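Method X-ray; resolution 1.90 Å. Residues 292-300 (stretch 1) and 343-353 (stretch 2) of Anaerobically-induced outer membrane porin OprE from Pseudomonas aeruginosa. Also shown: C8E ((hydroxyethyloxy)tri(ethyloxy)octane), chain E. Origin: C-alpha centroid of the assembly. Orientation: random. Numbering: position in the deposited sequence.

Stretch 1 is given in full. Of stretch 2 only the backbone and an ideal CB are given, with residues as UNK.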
ATOM      1  N   VAL A 292     -20.749   2.936  16.485  1.00 19.24           N
ATOM      2  CA  VAL A 292     -21.391   3.295  17.743  1.00 24.52           C
ATOM      3  C   VAL A 292     -21.127   2.214  18.787  1.00 24.51           C
ATOM      4  O   VAL A 292     -21.154   1.022  18.477  1.00 22.23           O
ATOM      5  CB  VAL A 292     -22.919   3.544  17.557  1.00 25.37           C
ATOM      6  CG1 VAL A 292     -23.618   2.297  17.031  1.00 27.27           C
ATOM      7  CG2 VAL A 292     -23.563   4.021  18.857  1.00 30.12           C
ATOM      8  N   SER A 293     -20.845   2.646  20.012  1.00 24.43           N
ATOM      9  CA  SER A 293     -20.731   1.744  21.162  1.00 33.08           C
ATOM     10  C   SER A 293     -19.735   0.604  20.952  1.00 30.77           C
ATOM     11  O   SER A 293     -19.953  -0.515  21.418  1.00 28.35           O
ATOM     12  CB  SER A 293     -22.106   1.179  21.530  1.00 33.27           C
ATOM     13  OG  SER A 293     -23.040   2.231  21.724  1.00 38.31           O
ATOM     14  N   GLY A 294     -18.652   0.895  20.239  1.00 21.60           N
ATOM     15  CA  GLY A 294     -17.620  -0.091  20.003  1.00 20.65           C
ATOM     16  C   GLY A 294     -17.784  -0.806  18.676  1.00 14.47           C
ATOM     17  O   GLY A 294     -16.800  -1.327  18.139  1.00 15.29           O
ATOM     18  N   HIS A 295     -19.016  -0.833  18.159  1.00 15.70           N
ATOM     19  CA  HIS A 295     -19.320  -1.508  16.902  1.00 18.05           C
ATOM     20  C   HIS A 295     -19.049  -0.591  15.721  1.00 21.38           C
ATOM     21  O   HIS A 295     -19.391   0.592  15.752  1.00 16.75           O
ATOM     22  CB  HIS A 295     -20.797  -1.909  16.831  1.00 19.36           C
ATOM     23  CG  HIS A 295     -21.243  -2.842  17.914  1.00 21.14           C
ATOM     24  ND1 HIS A 295     -21.056  -4.205  17.844  1.00 20.42           N
ATOM     25  CD2 HIS A 295     -21.916  -2.614  19.070  1.00 21.56           C
ATOM     26  CE1 HIS A 295     -21.567  -4.774  18.922  1.00 24.75           C
ATOM     27  NE2 HIS A 295     -22.095  -3.832  19.681  1.00 18.34           N
ATOM     28  N   SER A 296     -18.472  -1.147  14.662  1.00 21.92           N
ATOM     29  CA  SER A 296     -18.416  -0.440  13.390  1.00 20.61           C
ATOM     30  C   SER A 296     -19.038  -1.317  12.310  1.00 16.06           C
ATOM     31  O   SER A 296     -18.727  -2.503  12.195  1.00 18.74           O
ATOM     32  CB  SER A 296     -16.977  -0.042  13.024  1.00 26.94           C
ATOM     33  OG  SER A 296     -16.161  -1.180  12.798  1.00 34.27           O
ATOM     34  N   ILE A 297     -19.946  -0.734  11.544  1.00 13.32           N
ATOM     35  CA  ILE A 297     -20.571  -1.454  10.450  1.00 14.17           C
ATOM     36  C   ILE A 297     -20.433  -0.630   9.168  1.00 14.78           C
ATOM     37  O   ILE A 297     -20.753   0.556   9.135  1.00 13.39           O
ATOM     38  CB  ILE A 297     -22.051  -1.814  10.766  1.00 22.92           C
ATOM     39  CG1 ILE A 297     -22.623  -2.738   9.692  1.00 32.00           C
ATOM     40  CG2 ILE A 297     -22.902  -0.571  10.919  1.00 28.61           C
ATOM     41  CD1 ILE A 297     -22.141  -4.173   9.808  1.00 47.30           C
ATOM     42  N   GLY A 298     -19.931  -1.270   8.115  1.00 20.43           N
ATOM     43  CA  GLY A 298     -19.672  -0.572   6.867  1.00 20.13           C
ATOM     44  C   GLY A 298     -20.235  -1.255   5.631  1.00  8.18           C
ATOM     45  O   GLY A 298     -20.413  -2.473   5.595  1.00 12.94           O
ATOM     46  N   ALA A 299     -20.529  -0.454   4.619  1.00  8.23           N
ATOM     47  CA  ALA A 299     -20.975  -0.978   3.331  1.00 13.31           C
ATOM     48  C   ALA A 299     -20.370  -0.140   2.215  1.00  8.66           C
ATOM     49  O   ALA A 299     -20.349   1.073   2.301  1.00  9.63           O
ATOM     50  CB  ALA A 299     -22.495  -0.971   3.242  1.00 14.53           C
ATOM     51  N   GLY A 300     -19.883  -0.785   1.155  1.00 11.09           N
ATOM     52  CA  GLY A 300     -19.185  -0.041   0.120  1.00 15.64           C
ATOM     53  C   GLY A 300     -19.437  -0.588  -1.271  1.00  6.87           C
ATOM     54  O   GLY A 300     -19.821  -1.741  -1.421  1.00 10.73           O
ATOM     55  N   UNK A 343     -19.133  -4.603  -0.843  1.00 10.94           N
ATOM     56  CA  UNK A 343     -18.488  -5.118   0.350  1.00 10.67           C
ATOM     57  C   UNK A 343     -19.244  -4.713   1.596  1.00 10.45           C
ATOM     58  O   UNK A 343     -19.914  -3.679   1.626  1.00  8.43           O
ATOM     59  CB  UNK A 343     -17.040  -4.630   0.430  1.00 10.67           C
ATOM     60  N   UNK A 344     -19.141  -5.553   2.614  1.00  9.36           N
ATOM     61  CA  UNK A 344     -19.662  -5.229   3.929  1.00 12.64           C
ATOM     62  C   UNK A 344     -18.571  -5.441   4.958  1.00 10.09           C
ATOM     63  O   UNK A 344     -17.758  -6.364   4.837  1.00 10.80           O
ATOM     64  CB  UNK A 344     -20.895  -6.072   4.259  1.00 12.64           C
ATOM     65  N   UNK A 345     -18.539  -4.565   5.954  1.00 10.81           N
ATOM     66  CA  UNK A 345     -17.516  -4.618   6.985  1.00 10.54           C
ATOM     67  C   UNK A 345     -18.152  -4.636   8.362  1.00 13.05           C
ATOM     68  O   UNK A 345     -19.159  -3.976   8.585  1.00 14.24           O
ATOM     69  CB  UNK A 345     -16.557  -3.433   6.856  1.00 10.54           C
ATOM     70  N   UNK A 346     -17.563  -5.396   9.276  1.00  9.15           N
ATOM     71  CA  UNK A 346     -17.937  -5.321  10.683  1.00  8.91           C
ATOM     72  C   UNK A 346     -16.694  -5.310  11.567  1.00 13.17           C
ATOM     73  O   UNK A 346     -15.743  -6.067  11.343  1.00 12.03           O
ATOM     74  CB  UNK A 346     -18.848  -6.492  11.059  1.00  8.91           C
ATOM     75  N   UNK A 347     -16.723  -4.466  12.589  1.00 12.33           N
ATOM     76  CA  UNK A 347     -15.657  -4.439  13.575  1.00 16.79           C
ATOM     77  C   UNK A 347     -16.165  -4.246  14.988  1.00 13.05           C
ATOM     78  O   UNK A 347     -17.244  -3.699  15.200  1.00 13.38           O
ATOM     79  CB  UNK A 347     -14.661  -3.328  13.234  1.00 16.79           C
ATOM     80  N   UNK A 348     -15.392  -4.719  15.958  1.00 18.53           N
ATOM     81  CA  UNK A 348     -15.707  -4.473  17.362  1.00 20.28           C
ATOM     82  C   UNK A 348     -14.443  -4.185  18.144  1.00 13.52           C
ATOM     83  O   UNK A 348     -13.470  -4.940  18.062  1.00 15.11           O
ATOM     84  CB  UNK A 348     -16.446  -5.667  17.971  1.00 20.28           C
ATOM     85  N   UNK A 349     -14.470  -3.083  18.886  1.00 17.66           N
ATOM     86  CA  UNK A 349     -13.384  -2.689  19.779  1.00 21.28           C
ATOM     87  C   UNK A 349     -13.754  -3.108  21.195  1.00 22.33           C
ATOM     88  O   UNK A 349     -14.695  -2.574  21.774  1.00 19.23           O
ATOM     89  CB  UNK A 349     -13.116  -1.185  19.703  1.00 21.28           C
ATOM     90  N   UNK A 350     -13.017  -4.059  21.761  1.00 18.42           N
ATOM     91  CA  UNK A 350     -13.401  -4.616  23.057  1.00 18.45           C
ATOM     92  C   UNK A 350     -13.057  -3.722  24.252  1.00 16.12           C
ATOM     93  O   UNK A 350     -13.303  -4.103  25.396  1.00 18.80           O
ATOM     94  CB  UNK A 350     -12.725  -5.977  23.240  1.00 18.45           C
ATOM     95  N   UNK A 351     -12.497  -2.544  23.987  1.00 18.28           N
ATOM     96  CA  UNK A 351     -12.218  -1.582  25.048  1.00 23.87           C
ATOM     97  C   UNK A 351     -13.507  -1.156  25.741  1.00 33.54           C
ATOM     98  O   UNK A 351     -13.537  -0.955  26.956  1.00 35.82           O
ATOM     99  CB  UNK A 351     -11.490  -0.360  24.486  1.00 23.87           C
ATOM    100  N   UNK A 352     -14.578  -1.034  24.969  1.00 34.97           N
ATOM    101  CA  UNK A 352     -15.845  -0.548  25.508  1.00 40.35           C
ATOM    102  C   UNK A 352     -16.463  -1.539  26.495  1.00 36.86           C
ATOM    103  O   UNK A 352     -17.378  -1.193  27.245  1.00 41.46           O
ATOM    104  CB  UNK A 352     -16.826  -0.269  24.368  1.00 40.35           C
ATOM    105  N   UNK A 353     -15.948  -2.764  26.495  1.00 26.53           N
ATOM    106  CA  UNK A 353     -16.528  -3.842  27.281  1.00 26.52           C
ATOM    107  C   UNK A 353     -15.535  -4.374  28.328  1.00 33.38           C
ATOM    108  O   UNK A 353     -15.838  -5.307  29.080  1.00 43.30           O
ATOM    109  CB  UNK A 353     -16.980  -4.975  26.358  1.00 26.52           C
TER
HETATM  110  C1  C8E E 503     -20.837  -8.562  20.903  1.00 38.19           C
HETATM  111  C2  C8E E 503     -19.665  -8.065  20.065  1.00 37.24           C
HETATM  112  C3  C8E E 503     -18.634  -9.172  19.853  1.00 36.23           C
HETATM  113  C4  C8E E 503     -18.083  -9.131  18.433  1.00 32.82           C
HETATM  114  C5  C8E E 503     -17.870 -10.533  17.886  1.00 34.88           C
HETATM  115  C6  C8E E 503     -16.383 -10.871  17.889  1.00 33.31           C
HETATM  116  C7  C8E E 503     -16.135 -12.349  17.605  1.00 26.52           C
HETATM  117  C8  C8E E 503     -14.720 -12.543  17.087  1.00 32.38           C
HETATM  118  O9  C8E E 503     -14.127 -13.667  17.691  1.00 35.77           O
HETATM  119  C10 C8E E 503     -14.067 -14.768  16.818  1.00 31.84           C
HETATM  120  C11 C8E E 503     -12.769 -15.530  17.065  1.00 28.70           C

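The strand 343-349 runs antiparallel to the strand 295-300, and from 343 to 348 its CB positions alternate between two faces of the sheet: one carries His 295, Ile 297 and Ala 299, the other Ser 296.

Position 343 lies opposite Gly 300, on the face of Ser 296. With no side chain across from it, a long or polar residue has room. It is Gln 343, whose backbone N and O both bond to Gly 300.

Position 344 shares its face with small Ala 299 and meets no pocket, so many side chains would do, a beta-branched one suiting an extended strand. It is Val 344.

Position 345 faces Gly 298, again without a side chain, so a bulky residue can pass. The deposited residue is Arg 345. Its backbone N donates to Gly 298 O (2.8 Å), while the end of its side chain leads away from stretch 1, where NE and NH2 both donate to Gln 343 OE1.

At 346 the CB sits on the face of His 295 and Ile 297, 4.2 Å from Ile 297 CD1. The imidazole lies further along this face, so a long side chain ending in a polar group could use both neighbors; an aliphatic one would serve only Ile 297. Tyr 346, with chi1 t, does both: CD1 packs 4.2 Å from Ile 297 CD1, and OH forms a short 2.5 Å hydrogen bond with His 295 ND1, at the edge of the imidazole.

Position 347 is the most restrictive. An ideal CB would stand 2.7 Å from Ser 296 OG, a clash with the serine as it is placed, so glycine fits best. Gly 347 exchanges two backbone hydrogen bonds with Ser 296, N to O at 2.8 Å and O to N at 2.9 Å.

Position 348 pairs with His 295, beside the C8E chain, and an aromatic could exploit both. Tyr 348 places CD1 over one face of the imidazole, 3.4 Å from His 295 ND1, and the detergent's C2 lies over a face of its own ring. A water bridges its OH to Ser 293 O, 2.8 Å from each.

At 349 the CB points sideways, leaving the choice broad. Asp 349 donates its N to Gly 294 O (3.0 Å), and its OD1 accepts from N at 351.

Positions 350, 351 and 353 touch nothing in stretch 1, which sets no demand there; near the detergent at 350 an apolar residue would suit. Phe 350 brings CZ within 3.9 Å of C8E C6. Ala 351 and Val 353 lie in the 3-10 segment 350-353.

Position 352 points toward the turn, where bare Gly 294 admits a small branched residue. Thr 352 sets CG2 3.5 Å from Gly 294 CA.

Stretch 2 (343-353) QVRYGYDFATV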
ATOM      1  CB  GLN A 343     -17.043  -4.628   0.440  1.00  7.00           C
ATOM      2  CG  GLN A 343     -16.920  -3.115   0.637  1.00  8.34           C
ATOM      3  CD  GLN A 343     -15.484  -2.681   0.777  1.00  9.41           C
ATOM      4  OE1 GLN A 343     -14.990  -2.463   1.883  1.00 13.37           O
ATOM      5  NE2 GLN A 343     -14.802  -2.554  -0.347  1.00  7.36           N
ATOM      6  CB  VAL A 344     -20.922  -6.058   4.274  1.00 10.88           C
ATOM      7  CG1 VAL A 344     -22.040  -5.708   3.311  1.00 12.35           C
ATOM      8  CG2 VAL A 344     -20.625  -7.543   4.226  1.00 17.74           C
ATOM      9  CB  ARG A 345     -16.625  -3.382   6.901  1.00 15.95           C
ATOM     10  CG  ARG A 345     -15.889  -3.225   5.594  1.00  9.64           C
ATOM     11  CD  ARG A 345     -14.930  -2.043   5.668  1.00  9.30           C
ATOM     12  NE  ARG A 345     -14.243  -1.887   4.398  1.00 11.67           N
ATOM     13  CZ  ARG A 345     -13.145  -1.167   4.223  1.00 16.12           C
ATOM     14  NH1 ARG A 345     -12.590  -0.534   5.255  1.00 18.59           N
ATOM     15  NH2 ARG A 345     -12.595  -1.096   3.017  1.00 16.90           N
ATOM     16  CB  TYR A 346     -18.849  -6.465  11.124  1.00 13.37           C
ATOM     17  CG  TYR A 346     -19.124  -6.395  12.609  1.00 16.14           C
ATOM     18  CD1 TYR A 346     -19.964  -5.421  13.128  1.00 18.14           C
ATOM     19  CD2 TYR A 346     -18.504  -7.270  13.499  1.00 18.97           C
ATOM     20  CE1 TYR A 346     -20.203  -5.326  14.491  1.00 17.15           C
ATOM     21  CE2 TYR A 346     -18.739  -7.187  14.865  1.00 22.21           C
ATOM     22  CZ  TYR A 346     -19.594  -6.215  15.354  1.00 22.95           C
ATOM     23  OH  TYR A 346     -19.836  -6.121  16.709  1.00 18.25           O
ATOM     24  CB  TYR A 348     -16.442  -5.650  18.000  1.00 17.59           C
ATOM     25  CG  TYR A 348     -16.994  -5.298  19.372  1.00 19.05           C
ATOM     26  CD1 TYR A 348     -18.038  -4.388  19.496  1.00 22.40           C
ATOM     27  CD2 TYR A 348     -16.463  -5.849  20.531  1.00 17.96           C
ATOM     28  CE1 TYR A 348     -18.552  -4.045  20.723  1.00 28.28           C
ATOM     29  CE2 TYR A 348     -16.978  -5.510  21.784  1.00 20.41           C
ATOM     30  CZ  TYR A 348     -18.028  -4.604  21.862  1.00 27.27           C
ATOM     31  OH  TYR A 348     -18.569  -4.235  23.072  1.00 32.38           O
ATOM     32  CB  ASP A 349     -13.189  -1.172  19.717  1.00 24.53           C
ATOM     33  CG  ASP A 349     -12.024  -0.683  20.579  1.00 31.03           C
ATOM     34  OD1 ASP A 349     -11.590  -1.403  21.503  1.00 25.06           O
ATOM     35  OD2 ASP A 349     -11.540   0.438  20.325  1.00 34.68           O
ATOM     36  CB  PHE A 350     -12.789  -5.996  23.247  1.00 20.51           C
ATOM     37  CG  PHE A 350     -13.421  -7.055  22.407  1.00 20.63           C
ATOM     38  CD1 PHE A 350     -13.031  -7.239  21.089  1.00 13.55           C
ATOM     39  CD2 PHE A 350     -14.400  -7.882  22.937  1.00 20.33           C
ATOM     40  CE1 PHE A 350     -13.603  -8.227  20.320  1.00 17.10           C
ATOM     41  CE2 PHE A 350     -14.976  -8.870  22.169  1.00 23.88           C
ATOM     42  CZ  PHE A 350     -14.577  -9.045  20.862  1.00 21.55           C
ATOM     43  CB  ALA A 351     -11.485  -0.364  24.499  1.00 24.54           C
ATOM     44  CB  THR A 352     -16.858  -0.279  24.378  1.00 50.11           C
ATOM     45  OG1 THR A 352     -17.556  -1.490  24.063  1.00 50.73           O
ATOM     46  CG2 THR A 352     -16.138   0.232  23.142  1.00 51.98           C
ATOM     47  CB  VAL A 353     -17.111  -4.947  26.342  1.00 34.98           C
ATOM     48  CG1 VAL A 353     -16.199  -6.161  26.227  1.00 28.40           C
ATOM     49  CG2 VAL A 353     -18.517  -5.332  26.763  1.00 40.80           C
TER
HETATM   50  O   HOH W   1     -20.772  -2.580  23.170  1.00 33.28           O
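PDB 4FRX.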